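Local coordinates for protein D-lactate dehydrogenase (Fermentative) (Pseudomonas aeruginosa, PDB 5Z20) that probably catalyses the NADH-dependent interconversion of pyruvate and D-lactate, as a fermentative member of the D-isomer specific 2-hydroxyacid dehydrogenase family, at residues L245-R250 with L273-E278; D281-D286 with V306-H311. All coordinates share one frame; numbering follows the deposited sequence.

Both contacts are buried, and both lie where the strands of one parallel sheet end, beside NADH and oxamate. Interaction 1 joins the ends of the neighbouring strands 243-247 and 268-273. It mixes one backbone bond with the packing of V275, and polar groups that face the ligands lie beside it. Interaction 2 sets the loop 281-286 against the end of the outermost strand of the sheet within this chain, 306-308. It is apolar and aromatic, and a second subunit packs against it. The two meet where D274 OD1 lies 2.6 Å from T309 OG1, a probable hydrogen bond. R250 and H311 reach the same oxamate oxygen.

Interaction 1: L245-R250 with L273-E278; sequences LINTGR and LDVYEE. With NAI (1,4-dihydronicotinamide adenine dinucleotide), chain L; OXM (oxamic acid), chain M.
N247 and L273 pair in parallel at the ends of their strands, with CA atoms 4.9 Å apart. One backbone bond crosses the contact, from D274 N to N247 O at 2.9 Å, and it is nearly straight (175°). Beyond it both chains turn into loops. V275 is the main apolar piece. V275 CG2 meets the N247 carboxamide, 3.5 Å from N247 ND2, and also packs on the backbone of R250. Its CG1 branch lies against G249 O. With chi1 -171° the N247 carboxamide reaches the turn that follows, where OD1 accepts from G249 N, an Asx turn. R250 O lies near the plane of the N247 amide, while ND2 stands above the carbonyl plane of R250. The amide is thus bonded at both OD1 and ND2. A weak water bond adds to ND2, and that water donates to V275 O. T248 CG2 touches D274 CB. The nicotinamide N7N donates to T248 O at 3.0 Å and to D274 OD2 at 3.1 Å. D274 OD2 also accepts from A313 N, and OD1 from Q312 N besides T309. NADH O2D lies over one face of the R250 guanidinium. R250 NH2 donates to oxamate O2 at 2.8 Å and R250 NH1 to O1, and N96 takes NE. This is the C-terminal end of the strands of a Rossmann-type sheet, where loops form the nicotinamide and substrate site.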
ATOM      1  N   LEU B 245     -15.225 -10.280 -15.570  1.00 19.41           N
ATOM      2  CA  LEU B 245     -15.091 -11.708 -15.422  1.00 18.05           C
ATOM      3  C   LEU B 245     -14.600 -12.039 -13.991  1.00 17.21           C
ATOM      4  O   LEU B 245     -13.636 -11.465 -13.528  1.00 16.24           O
ATOM      5  CB  LEU B 245     -14.058 -12.246 -16.434  1.00 18.75           C
ATOM      6  CG  LEU B 245     -13.794 -13.749 -16.317  1.00 20.00           C
ATOM      7  CD1 LEU B 245     -15.024 -14.599 -16.636  1.00 21.65           C
ATOM      8  CD2 LEU B 245     -12.636 -14.181 -17.232  1.00 21.32           C
ATOM      9  N   ILE B 246     -15.223 -13.025 -13.374  1.00 18.00           N
ATOM     10  CA  ILE B 246     -14.916 -13.519 -12.046  1.00 18.38           C
ATOM     11  C   ILE B 246     -14.612 -14.999 -12.085  1.00 18.79           C
ATOM     12  O   ILE B 246     -15.407 -15.794 -12.636  1.00 20.66           O
ATOM     13  CB  ILE B 246     -16.113 -13.319 -11.074  1.00 18.52           C
ATOM     14  CG1 ILE B 246     -16.581 -11.904 -10.995  1.00 19.46           C
ATOM     15  CG2 ILE B 246     -15.746 -13.783  -9.664  1.00 18.34           C
ATOM     16  CD1 ILE B 246     -15.549 -10.869 -10.507  1.00 20.97           C
ATOM     17  N   ASN B 247     -13.462 -15.375 -11.522  1.00 19.43           N
ATOM     18  CA  ASN B 247     -13.049 -16.759 -11.448  1.00 20.77           C
ATOM     19  C   ASN B 247     -12.694 -17.189 -10.041  1.00 20.45           C
ATOM     20  O   ASN B 247     -11.610 -16.938  -9.573  1.00 18.65           O
ATOM     21  CB  ASN B 247     -11.893 -17.093 -12.393  1.00 20.28           C
ATOM     22  CG  ASN B 247     -11.615 -18.574 -12.463  1.00 21.13           C
ATOM     23  OD1 ASN B 247     -12.406 -19.409 -11.994  1.00 21.31           O
ATOM     24  ND2 ASN B 247     -10.447 -18.922 -12.998  1.00 23.33           N
ATOM     25  N   THR B 248     -13.670 -17.810  -9.388  1.00 21.36           N
ATOM     26  CA  THR B 248     -13.515 -18.451  -8.105  1.00 21.49           C
ATOM     27  C   THR B 248     -13.646 -19.986  -8.234  1.00 21.62           C
ATOM     28  O   THR B 248     -13.916 -20.695  -7.254  1.00 22.28           O
ATOM     29  CB  THR B 248     -14.590 -17.979  -7.085  1.00 21.62           C
ATOM     30  OG1 THR B 248     -15.883 -18.297  -7.554  1.00 22.33           O
ATOM     31  CG2 THR B 248     -14.469 -16.499  -6.797  1.00 21.87           C
ATOM     32  N   GLY B 249     -13.429 -20.486  -9.446  1.00 22.70           N
ATOM     33  CA  GLY B 249     -13.468 -21.931  -9.757  1.00 21.81           C
ATOM     34  C   GLY B 249     -12.098 -22.561  -9.643  1.00 22.18           C
ATOM     35  O   GLY B 249     -11.695 -22.986  -8.541  1.00 22.56           O
ATOM     36  N   ARG B 250     -11.362 -22.602 -10.764  1.00 21.79           N
ATOM     37  CA  ARG B 250      -9.959 -23.088 -10.775  1.00 21.89           C
ATOM     38  C   ARG B 250      -9.188 -22.288 -11.740  1.00 21.38           C
ATOM     39  O   ARG B 250      -9.719 -21.822 -12.758  1.00 22.94           O
ATOM     40  CB  ARG B 250      -9.891 -24.578 -11.164  1.00 21.78           C
ATOM     41  CG  ARG B 250     -10.349 -25.556 -10.089  1.00 21.59           C
ATOM     42  CD  ARG B 250      -9.362 -25.651  -8.949  1.00 22.17           C
ATOM     43  NE  ARG B 250      -9.744 -26.580  -7.897  1.00 22.77           N
ATOM     44  CZ  ARG B 250     -10.449 -26.265  -6.809  1.00 22.56           C
ATOM     45  NH1 ARG B 250     -10.886 -25.037  -6.612  1.00 21.96           N
ATOM     46  NH2 ARG B 250     -10.678 -27.209  -5.848  1.00 22.64           N
ATOM     47  N   LEU B 273     -10.005 -12.601  -9.541  1.00 18.92           N
ATOM     48  CA  LEU B 273      -9.559 -13.957  -9.437  1.00 20.39           C
ATOM     49  C   LEU B 273      -9.390 -14.358  -7.991  1.00 19.65           C
ATOM     50  O   LEU B 273      -8.785 -13.604  -7.229  1.00 19.39           O
ATOM     51  CB  LEU B 273      -8.163 -14.123 -10.074  1.00 20.26           C
ATOM     52  CG  LEU B 273      -8.022 -13.815 -11.557  1.00 21.60           C
ATOM     53  CD1 LEU B 273      -6.584 -14.162 -11.981  1.00 23.85           C
ATOM     54  CD2 LEU B 273      -9.041 -14.546 -12.434  1.00 20.86           C
ATOM     55  N   ASP B 274      -9.871 -15.556  -7.636  1.00 18.38           N
ATOM     56  CA  ASP B 274      -9.491 -16.177  -6.350  1.00 18.12           C
ATOM     57  C   ASP B 274      -8.534 -17.358  -6.595  1.00 19.06           C
ATOM     58  O   ASP B 274      -8.133 -18.010  -5.667  1.00 19.05           O
ATOM     59  CB  ASP B 274     -10.740 -16.629  -5.608  1.00 16.91           C
ATOM     60  CG  ASP B 274     -10.467 -17.076  -4.221  1.00 16.51           C
ATOM     61  OD1 ASP B 274      -9.778 -16.302  -3.486  1.00 15.39           O
ATOM     62  OD2 ASP B 274     -10.840 -18.225  -3.835  1.00 17.79           O
ATOM     63  N   VAL B 275      -8.270 -17.666  -7.867  1.00 20.46           N
ATOM     64  CA  VAL B 275      -7.522 -18.818  -8.294  1.00 21.31           C
ATOM     65  C   VAL B 275      -6.672 -18.476  -9.493  1.00 22.14           C
ATOM     66  O   VAL B 275      -6.958 -17.541 -10.247  1.00 22.17           O
ATOM     67  CB  VAL B 275      -8.413 -20.021  -8.665  1.00 20.90           C
ATOM     68  CG1 VAL B 275      -9.148 -20.497  -7.418  1.00 21.44           C
ATOM     69  CG2 VAL B 275      -9.405 -19.674  -9.776  1.00 19.81           C
ATOM     70  N   TYR B 276      -5.609 -19.220  -9.644  1.00 21.68           N
ATOM     71  CA  TYR B 276      -4.656 -18.984 -10.735  1.00 23.64           C
ATOM     72  C   TYR B 276      -4.048 -20.334 -11.176  1.00 23.26           C
ATOM     73  O   TYR B 276      -3.697 -21.182 -10.332  1.00 25.64           O
ATOM     74  CB  TYR B 276      -3.569 -17.952 -10.312  1.00 21.95           C
ATOM     75  CG  TYR B 276      -2.535 -17.707 -11.372  1.00 23.23           C
ATOM     76  CD1 TYR B 276      -2.879 -17.129 -12.620  1.00 24.32           C
ATOM     77  CD2 TYR B 276      -1.224 -18.114 -11.197  1.00 24.65           C
ATOM     78  CE1 TYR B 276      -1.937 -16.983 -13.636  1.00 24.23           C
ATOM     79  CE2 TYR B 276      -0.268 -17.947 -12.186  1.00 25.43           C
ATOM     80  CZ  TYR B 276      -0.629 -17.382 -13.409  1.00 25.24           C
ATOM     81  OH  TYR B 276       0.268 -17.259 -14.400  1.00 28.70           O
ATOM     82  N   GLU B 277      -3.821 -20.480 -12.469  1.00 24.33           N
ATOM     83  CA  GLU B 277      -3.387 -21.753 -13.023  1.00 25.11           C
ATOM     84  C   GLU B 277      -2.101 -22.270 -12.432  1.00 24.32           C
ATOM     85  O   GLU B 277      -2.024 -23.460 -12.108  1.00 24.75           O
ATOM     86  CB  GLU B 277      -3.296 -21.667 -14.528  1.00 26.86           C
ATOM     87  CG  GLU B 277      -2.854 -22.945 -15.214  1.00 29.30           C
ATOM     88  CD  GLU B 277      -3.243 -22.998 -16.706  1.00 30.57           C
ATOM     89  OE1 GLU B 277      -3.790 -22.039 -17.289  1.00 30.53           O
ATOM     90  OE2 GLU B 277      -2.983 -24.026 -17.305  1.00 33.81           O
ATOM     91  N   GLU B 278      -1.101 -21.427 -12.243  1.00 23.63           N
ATOM     92  CA  GLU B 278       0.153 -21.884 -11.651  1.00 25.38           C
ATOM     93  C   GLU B 278       0.190 -21.541 -10.187  1.00 25.67           C
ATOM     94  O   GLU B 278       1.220 -21.204  -9.663  1.00 23.43           O
ATOM     95  CB  GLU B 278       1.375 -21.269 -12.336  1.00 28.05           C
ATOM     96  CG  GLU B 278       1.382 -21.367 -13.865  1.00 31.66           C
ATOM     97  CD  GLU B 278       1.225 -22.796 -14.367  1.00 35.69           C
ATOM     98  OE1 GLU B 278       1.682 -23.741 -13.672  1.00 36.71           O
ATOM     99  OE2 GLU B 278       0.580 -22.970 -15.405  1.00 36.31           O
TER
HETATM  100  PA  NAI L 401     -21.180 -28.840  -8.200  1.00 25.00           P
HETATM  101  O1A NAI L 401     -20.716 -30.080  -8.673  1.00 24.80           O
HETATM  102  O2A NAI L 401     -22.279 -28.751  -7.279  1.00 24.55           O
HETATM  103  O5B NAI L 401     -21.544 -28.050  -9.456  1.00 22.41           O
HETATM  104  C5B NAI L 401     -20.749 -27.929 -10.582  1.00 22.80           C
HETATM  105  C4B NAI L 401     -21.633 -27.516 -11.730  1.00 26.91           C
HETATM  106  O4B NAI L 401     -20.843 -27.304 -12.877  1.00 24.89           O
HETATM  107  C3B NAI L 401     -22.737 -28.529 -12.056  1.00 26.66           C
HETATM  108  O3B NAI L 401     -24.003 -27.985 -12.353  1.00 25.65           O
HETATM  109  C2B NAI L 401     -22.186 -29.080 -13.319  1.00 28.12           C
HETATM  110  O2B NAI L 401     -23.111 -29.645 -14.209  1.00 31.72           O
HETATM  111  C1B NAI L 401     -21.503 -27.887 -13.946  1.00 26.74           C
HETATM  112  N9A NAI L 401     -20.634 -28.320 -15.043  1.00 30.81           N
HETATM  113  C8A NAI L 401     -20.035 -29.498 -15.134  1.00 27.33           C
HETATM  114  N7A NAI L 401     -19.363 -29.616 -16.230  1.00 26.95           N
HETATM  115  C5A NAI L 401     -19.508 -28.512 -16.896  1.00 28.64           C
HETATM  116  C6A NAI L 401     -19.020 -28.014 -18.178  1.00 33.61           C
HETATM  117  N6A NAI L 401     -18.243 -28.766 -18.939  1.00 34.38           N
HETATM  118  N1A NAI L 401     -19.381 -26.793 -18.533  1.00 28.81           N
HETATM  119  C2A NAI L 401     -20.172 -26.075 -17.766  1.00 30.37           C
HETATM  120  N3A NAI L 401     -20.639 -26.464 -16.596  1.00 27.87           N
HETATM  121  C4A NAI L 401     -20.363 -27.654 -16.121  1.00 25.99           C
HETATM  122  O3  NAI L 401     -19.875 -28.153  -7.685  1.00 26.64           O
HETATM  123  PN  NAI L 401     -19.756 -26.916  -6.740  1.00 23.45           P
HETATM  124  O1N NAI L 401     -19.910 -27.370  -5.414  1.00 22.36           O
HETATM  125  O2N NAI L 401     -20.600 -25.894  -7.232  1.00 23.04           O
HETATM  126  O5D NAI L 401     -18.291 -26.605  -7.036  1.00 24.33           O
HETATM  127  C5D NAI L 401     -17.878 -25.834  -8.121  1.00 24.07           C
HETATM  128  C4D NAI L 401     -16.364 -25.711  -8.218  1.00 24.52           C
HETATM  129  O4D NAI L 401     -15.831 -24.581  -7.578  1.00 22.18           O
HETATM  130  C3D NAI L 401     -15.581 -26.871  -7.667  1.00 27.28           C
HETATM  131  O3D NAI L 401     -15.383 -27.887  -8.616  1.00 26.28           O
HETATM  132  C2D NAI L 401     -14.269 -26.242  -7.263  1.00 24.90           C
HETATM  133  O2D NAI L 401     -13.281 -26.381  -8.244  1.00 24.88           O
HETATM  134  C1D NAI L 401     -14.554 -24.781  -7.111  1.00 22.51           C
HETATM  135  N1N NAI L 401     -14.415 -24.390  -5.724  1.00 21.94           N
HETATM  136  C2N NAI L 401     -13.640 -23.371  -5.424  1.00 20.45           C
HETATM  137  C3N NAI L 401     -13.470 -22.931  -4.129  1.00 19.43           C
HETATM  138  C7N NAI L 401     -12.572 -21.751  -3.822  1.00 21.13           C
HETATM  139  O7N NAI L 401     -12.087 -21.637  -2.767  1.00 20.33           O
HETATM  140  N7N NAI L 401     -12.298 -20.832  -4.683  1.00 18.64           N
HETATM  141  C4N NAI L 401     -14.109 -23.654  -3.131  1.00 23.03           C
HETATM  142  C5N NAI L 401     -14.897 -24.725  -3.458  1.00 21.31           C
HETATM  143  C6N NAI L 401     -15.039 -25.065  -4.778  1.00 24.23           C
HETATM  144  C1  OXM M 402     -11.530 -25.203  -2.524  1.00 24.57           C
HETATM  145  N1  OXM M 402     -11.263 -24.623  -1.355  1.00 24.91           N
HETATM  146  O1  OXM M 402     -11.146 -24.728  -3.580  1.00 27.45           O
HETATM  147  C2  OXM M 402     -12.305 -26.439  -2.537  1.00 23.43           C
HETATM  148  O2  OXM M 402     -12.234 -27.189  -3.534  1.00 20.90           O
HETATM  149  O3  OXM M 402     -13.021 -26.716  -1.549  1.00 17.82           O
HETATM  150  O   HOH W   1      -7.688 -17.708 -12.886  1.00 21.88           O

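Interaction 2: D281-D286 with V306-H311; sequences DIFFED and VVVTAH. With NAI (1,4-dihydronicotinamide adenine dinucleotide), chain L; OXM (oxamic acid), chain M.
F283 lays one face of its ring over A310, whose CA is 4.0 Å from the ring centroid and 23° off the normal. This is a CH-pi contact, offset toward the rim of the ring. H311 CB comes to the same ring near its plane, at the edge, 3.9 Å from F283 CD2. The side chains of F283 and H311 cross at about a right angle. F283 CZ reaches V308 CG1 at 4.3 Å, obliquely.

F284 meets the same short piece of chain with the end of its ring. F284 CE1 lies 3.5 Å from H311 O, which sits at the ring edge, and F284 CZ is 3.6 Å from H311 CB. The F284 and H311 rings are inclined by 38°, with centroids 5.8 Å apart. The two phenylalanines are the middle residues of a type II beta turn from I282 to E285, which brings both rings to the strand end. A310 centres an inverse gamma turn there, with a weak bond from H311 N to T309 O.

This bend follows the last strand of the Rossmann-type sheet and sets H311 facing the active site. With CG anti to the backbone N (chi1 -154°), its imidazole leads away from the loop. H311 NE2 donates to oxamate O1 at 2.8 Å, in the ring plane, and ND1 is bonded to E279. This His-Glu pair is consistent with the catalytic pair of the family. F148 of a second subunit meets the F283 ring and packs on A310, while L150 of that subunit packs on F284.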
ATOM      1  N   ASP B 281       2.450 -23.930  -6.306  1.00 28.04           N
ATOM      2  CA  ASP B 281       3.660 -23.716  -5.534  1.00 34.52           C
ATOM      3  C   ASP B 281       3.862 -22.316  -5.047  1.00 32.61           C
ATOM      4  O   ASP B 281       4.959 -22.006  -4.649  1.00 32.47           O
ATOM      5  CB  ASP B 281       4.849 -24.108  -6.380  1.00 37.58           C
ATOM      6  CG  ASP B 281       4.941 -25.600  -6.508  1.00 53.61           C
ATOM      7  OD1 ASP B 281       4.595 -26.328  -5.508  1.00 62.42           O
ATOM      8  OD2 ASP B 281       5.300 -26.046  -7.616  1.00 72.64           O
ATOM      9  N   ILE B 282       2.874 -21.446  -5.187  1.00 29.48           N
ATOM     10  CA  ILE B 282       2.975 -20.070  -4.614  1.00 30.83           C
ATOM     11  C   ILE B 282       1.890 -19.685  -3.638  1.00 28.69           C
ATOM     12  O   ILE B 282       2.187 -19.068  -2.675  1.00 27.28           O
ATOM     13  CB  ILE B 282       3.096 -18.962  -5.633  1.00 32.11           C
ATOM     14  CG1 ILE B 282       2.041 -19.100  -6.702  1.00 30.14           C
ATOM     15  CG2 ILE B 282       4.485 -19.043  -6.315  1.00 35.46           C
ATOM     16  CD1 ILE B 282       2.030 -17.945  -7.674  1.00 30.46           C
ATOM     17  N   PHE B 283       0.631 -20.013  -3.874  1.00 25.06           N
ATOM     18  CA  PHE B 283      -0.399 -19.578  -2.940  1.00 23.84           C
ATOM     19  C   PHE B 283      -0.269 -20.240  -1.553  1.00 26.93           C
ATOM     20  O   PHE B 283       0.341 -21.281  -1.356  1.00 26.46           O
ATOM     21  CB  PHE B 283      -1.793 -19.869  -3.525  1.00 22.83           C
ATOM     22  CG  PHE B 283      -2.289 -18.878  -4.567  1.00 21.34           C
ATOM     23  CD1 PHE B 283      -1.469 -17.923  -5.165  1.00 22.02           C
ATOM     24  CD2 PHE B 283      -3.587 -18.921  -4.931  1.00 21.54           C
ATOM     25  CE1 PHE B 283      -1.994 -17.012  -6.084  1.00 23.16           C
ATOM     26  CE2 PHE B 283      -4.126 -18.019  -5.858  1.00 23.68           C
ATOM     27  CZ  PHE B 283      -3.327 -17.060  -6.446  1.00 21.25           C
ATOM     28  N   PHE B 284      -0.890 -19.584  -0.606  1.00 26.29           N
ATOM     29  CA  PHE B 284      -0.872 -19.932   0.795  1.00 30.27           C
ATOM     30  C   PHE B 284       0.442 -19.648   1.500  1.00 27.59           C
ATOM     31  O   PHE B 284       0.591 -19.968   2.610  1.00 35.79           O
ATOM     32  CB  PHE B 284      -1.414 -21.346   1.056  1.00 31.01           C
ATOM     33  CG  PHE B 284      -2.714 -21.634   0.374  1.00 30.26           C
ATOM     34  CD1 PHE B 284      -3.874 -21.021   0.772  1.00 33.41           C
ATOM     35  CD2 PHE B 284      -2.767 -22.490  -0.668  1.00 29.90           C
ATOM     36  CE1 PHE B 284      -5.062 -21.273   0.144  1.00 32.95           C
ATOM     37  CE2 PHE B 284      -3.944 -22.734  -1.307  1.00 32.96           C
ATOM     38  CZ  PHE B 284      -5.096 -22.118  -0.906  1.00 30.43           C
ATOM     39  N   GLU B 285       1.366 -18.994   0.844  1.00 30.81           N
ATOM     40  CA  GLU B 285       2.613 -18.654   1.468  1.00 28.55           C
ATOM     41  C   GLU B 285       2.884 -17.184   1.253  1.00 26.16           C
ATOM     42  O   GLU B 285       2.513 -16.644   0.266  1.00 21.10           O
ATOM     43  CB  GLU B 285       3.786 -19.448   0.865  1.00 33.41           C
ATOM     44  CG  GLU B 285       3.644 -20.940   0.722  1.00 39.85           C
ATOM     45  CD  GLU B 285       4.263 -21.459  -0.587  1.00 58.94           C
ATOM     46  OE1 GLU B 285       3.549 -22.079  -1.429  1.00 37.80           O
ATOM     47  OE2 GLU B 285       5.471 -21.212  -0.760  1.00 46.40           O
ATOM     48  N   ASP B 286       3.588 -16.563   2.170  1.00 23.30           N
ATOM     49  CA  ASP B 286       4.096 -15.254   1.922  1.00 24.76           C
ATOM     50  C   ASP B 286       5.378 -15.321   1.077  1.00 25.73           C
ATOM     51  O   ASP B 286       6.421 -15.628   1.622  1.00 25.60           O
ATOM     52  CB  ASP B 286       4.475 -14.584   3.241  1.00 22.58           C
ATOM     53  CG  ASP B 286       4.953 -13.145   3.037  1.00 23.51           C
ATOM     54  OD1 ASP B 286       5.092 -12.643   1.893  1.00 21.39           O
ATOM     55  OD2 ASP B 286       5.165 -12.502   4.043  1.00 23.76           O
ATOM     56  N   VAL B 306      -7.936  -5.247 -11.821  1.00 19.81           N
ATOM     57  CA  VAL B 306      -7.764  -6.645 -11.464  1.00 21.25           C
ATOM     58  C   VAL B 306      -7.549  -6.791  -9.959  1.00 20.40           C
ATOM     59  O   VAL B 306      -6.739  -6.081  -9.378  1.00 19.18           O
ATOM     60  CB  VAL B 306      -6.518  -7.275 -12.114  1.00 22.07           C
ATOM     61  CG1 VAL B 306      -6.250  -8.687 -11.596  1.00 21.59           C
ATOM     62  CG2 VAL B 306      -6.649  -7.279 -13.612  1.00 21.84           C
ATOM     63  N   VAL B 307      -8.333  -7.693  -9.348  1.00 18.74           N
ATOM     64  CA  VAL B 307      -8.155  -8.025  -7.968  1.00 18.59           C
ATOM     65  C   VAL B 307      -7.943  -9.531  -7.881  1.00 18.79           C
ATOM     66  O   VAL B 307      -8.765 -10.330  -8.405  1.00 19.13           O
ATOM     67  CB  VAL B 307      -9.429  -7.636  -7.109  1.00 18.45           C
ATOM     68  CG1 VAL B 307      -9.289  -8.190  -5.705  1.00 20.29           C
ATOM     69  CG2 VAL B 307      -9.519  -6.164  -7.013  1.00 19.01           C
ATOM     70  N   VAL B 308      -6.898  -9.911  -7.182  1.00 17.97           N
ATOM     71  CA  VAL B 308      -6.583 -11.288  -6.937  1.00 18.35           C
ATOM     72  C   VAL B 308      -6.577 -11.538  -5.452  1.00 19.03           C
ATOM     73  O   VAL B 308      -5.891 -10.824  -4.711  1.00 18.10           O
ATOM     74  CB  VAL B 308      -5.179 -11.633  -7.452  1.00 18.99           C
ATOM     75  CG1 VAL B 308      -4.826 -13.073  -7.142  1.00 18.55           C
ATOM     76  CG2 VAL B 308      -5.062 -11.418  -8.966  1.00 18.92           C
ATOM     77  N   THR B 309      -7.351 -12.527  -5.025  1.00 17.01           N
ATOM     78  CA  THR B 309      -7.268 -13.031  -3.708  1.00 17.61           C
ATOM     79  C   THR B 309      -6.709 -14.422  -3.810  1.00 20.83           C
ATOM     80  O   THR B 309      -6.910 -15.123  -4.806  1.00 20.16           O
ATOM     81  CB  THR B 309      -8.638 -13.038  -2.997  1.00 18.22           C
ATOM     82  OG1 THR B 309      -9.604 -13.732  -3.785  1.00 19.19           O
ATOM     83  CG2 THR B 309      -9.128 -11.675  -2.772  1.00 18.01           C
ATOM     84  N   ALA B 310      -5.966 -14.815  -2.779  1.00 22.87           N
ATOM     85  CA  ALA B 310      -5.149 -16.039  -2.850  1.00 22.56           C
ATOM     86  C   ALA B 310      -5.902 -17.287  -2.417  1.00 20.90           C
ATOM     87  O   ALA B 310      -5.564 -17.952  -1.403  1.00 18.93           O
ATOM     88  CB  ALA B 310      -3.860 -15.843  -2.052  1.00 23.08           C
ATOM     89  N   HIS B 311      -6.947 -17.582  -3.179  1.00 20.16           N
ATOM     90  CA  HIS B 311      -7.738 -18.792  -2.974  1.00 21.04           C
ATOM     91  C   HIS B 311      -8.330 -18.882  -1.580  1.00 20.76           C
ATOM     92  O   HIS B 311      -8.138 -19.875  -0.857  1.00 18.03           O
ATOM     93  CB  HIS B 311      -6.898 -20.059  -3.279  1.00 20.85           C
ATOM     94  CG  HIS B 311      -7.703 -21.221  -3.692  1.00 20.62           C
ATOM     95  ND1 HIS B 311      -7.256 -22.155  -4.611  1.00 22.14           N
ATOM     96  CD2 HIS B 311      -8.926 -21.648  -3.285  1.00 21.90           C
ATOM     97  CE1 HIS B 311      -8.182 -23.088  -4.781  1.00 20.77           C
ATOM     98  NE2 HIS B 311      -9.201 -22.813  -3.977  1.00 22.39           N
TER
HETATM   99  PA  NAI L 401     -21.180 -28.840  -8.200  1.00 25.00           P
HETATM  100  O1A NAI L 401     -20.716 -30.080  -8.673  1.00 24.80           O
HETATM  101  O2A NAI L 401     -22.279 -28.751  -7.279  1.00 24.55           O
HETATM  102  O5B NAI L 401     -21.544 -28.050  -9.456  1.00 22.41           O
HETATM  103  C5B NAI L 401     -20.749 -27.929 -10.582  1.00 22.80           C
HETATM  104  C4B NAI L 401     -21.633 -27.516 -11.730  1.00 26.91           C
HETATM  105  O4B NAI L 401     -20.843 -27.304 -12.877  1.00 24.89           O
HETATM  106  C3B NAI L 401     -22.737 -28.529 -12.056  1.00 26.66           C
HETATM  107  O3B NAI L 401     -24.003 -27.985 -12.353  1.00 25.65           O
HETATM  108  C2B NAI L 401     -22.186 -29.080 -13.319  1.00 28.12           C
HETATM  109  O2B NAI L 401     -23.111 -29.645 -14.209  1.00 31.72           O
HETATM  110  C1B NAI L 401     -21.503 -27.887 -13.946  1.00 26.74           C
HETATM  111  N9A NAI L 401     -20.634 -28.320 -15.043  1.00 30.81           N
HETATM  112  C8A NAI L 401     -20.035 -29.498 -15.134  1.00 27.33           C
HETATM  113  N7A NAI L 401     -19.363 -29.616 -16.230  1.00 26.95           N
HETATM  114  C5A NAI L 401     -19.508 -28.512 -16.896  1.00 28.64           C
HETATM  115  C6A NAI L 401     -19.020 -28.014 -18.178  1.00 33.61           C
HETATM  116  N6A NAI L 401     -18.243 -28.766 -18.939  1.00 34.38           N
HETATM  117  N1A NAI L 401     -19.381 -26.793 -18.533  1.00 28.81           N
HETATM  118  C2A NAI L 401     -20.172 -26.075 -17.766  1.00 30.37           C
HETATM  119  N3A NAI L 401     -20.639 -26.464 -16.596  1.00 27.87           N
HETATM  120  C4A NAI L 401     -20.363 -27.654 -16.121  1.00 25.99           C
HETATM  121  O3  NAI L 401     -19.875 -28.153  -7.685  1.00 26.64           O
HETATM  122  PN  NAI L 401     -19.756 -26.916  -6.740  1.00 23.45           P
HETATM  123  O1N NAI L 401     -19.910 -27.370  -5.414  1.00 22.36           O
HETATM  124  O2N NAI L 401     -20.600 -25.894  -7.232  1.00 23.04           O
HETATM  125  O5D NAI L 401     -18.291 -26.605  -7.036  1.00 24.33           O
HETATM  126  C5D NAI L 401     -17.878 -25.834  -8.121  1.00 24.07           C
HETATM  127  C4D NAI L 401     -16.364 -25.711  -8.218  1.00 24.52           C
HETATM  128  O4D NAI L 401     -15.831 -24.581  -7.578  1.00 22.18           O
HETATM  129  C3D NAI L 401     -15.581 -26.871  -7.667  1.00 27.28           C
HETATM  130  O3D NAI L 401     -15.383 -27.887  -8.616  1.00 26.28           O
HETATM  131  C2D NAI L 401     -14.269 -26.242  -7.263  1.00 24.90           C
HETATM  132  O2D NAI L 401     -13.281 -26.381  -8.244  1.00 24.88           O
HETATM  133  C1D NAI L 401     -14.554 -24.781  -7.111  1.00 22.51           C
HETATM  134  N1N NAI L 401     -14.415 -24.390  -5.724  1.00 21.94           N
HETATM  135  C2N NAI L 401     -13.640 -23.371  -5.424  1.00 20.45           C
HETATM  136  C3N NAI L 401     -13.470 -22.931  -4.129  1.00 19.43           C
HETATM  137  C7N NAI L 401     -12.572 -21.751  -3.822  1.00 21.13           C
HETATM  138  O7N NAI L 401     -12.087 -21.637  -2.767  1.00 20.33           O
HETATM  139  N7N NAI L 401     -12.298 -20.832  -4.683  1.00 18.64           N
HETATM  140  C4N NAI L 401     -14.109 -23.654  -3.131  1.00 23.03           C
HETATM  141  C5N NAI L 401     -14.897 -24.725  -3.458  1.00 21.31           C
HETATM  142  C6N NAI L 401     -15.039 -25.065  -4.778  1.00 24.23           C
HETATM  143  C1  OXM M 402     -11.530 -25.203  -2.524  1.00 24.57           C
HETATM  144  N1  OXM M 402     -11.263 -24.623  -1.355  1.00 24.91           N
HETATM  145  O1  OXM M 402     -11.146 -24.728  -3.580  1.00 27.45           O
HETATM  146  C2  OXM M 402     -12.305 -26.439  -2.537  1.00 23.43           C
HETATM  147  O2  OXM M 402     -12.234 -27.189  -3.534  1.00 20.90           O
HETATM  148  O3  OXM M 402     -13.021 -26.716  -1.549  1.00 17.82           O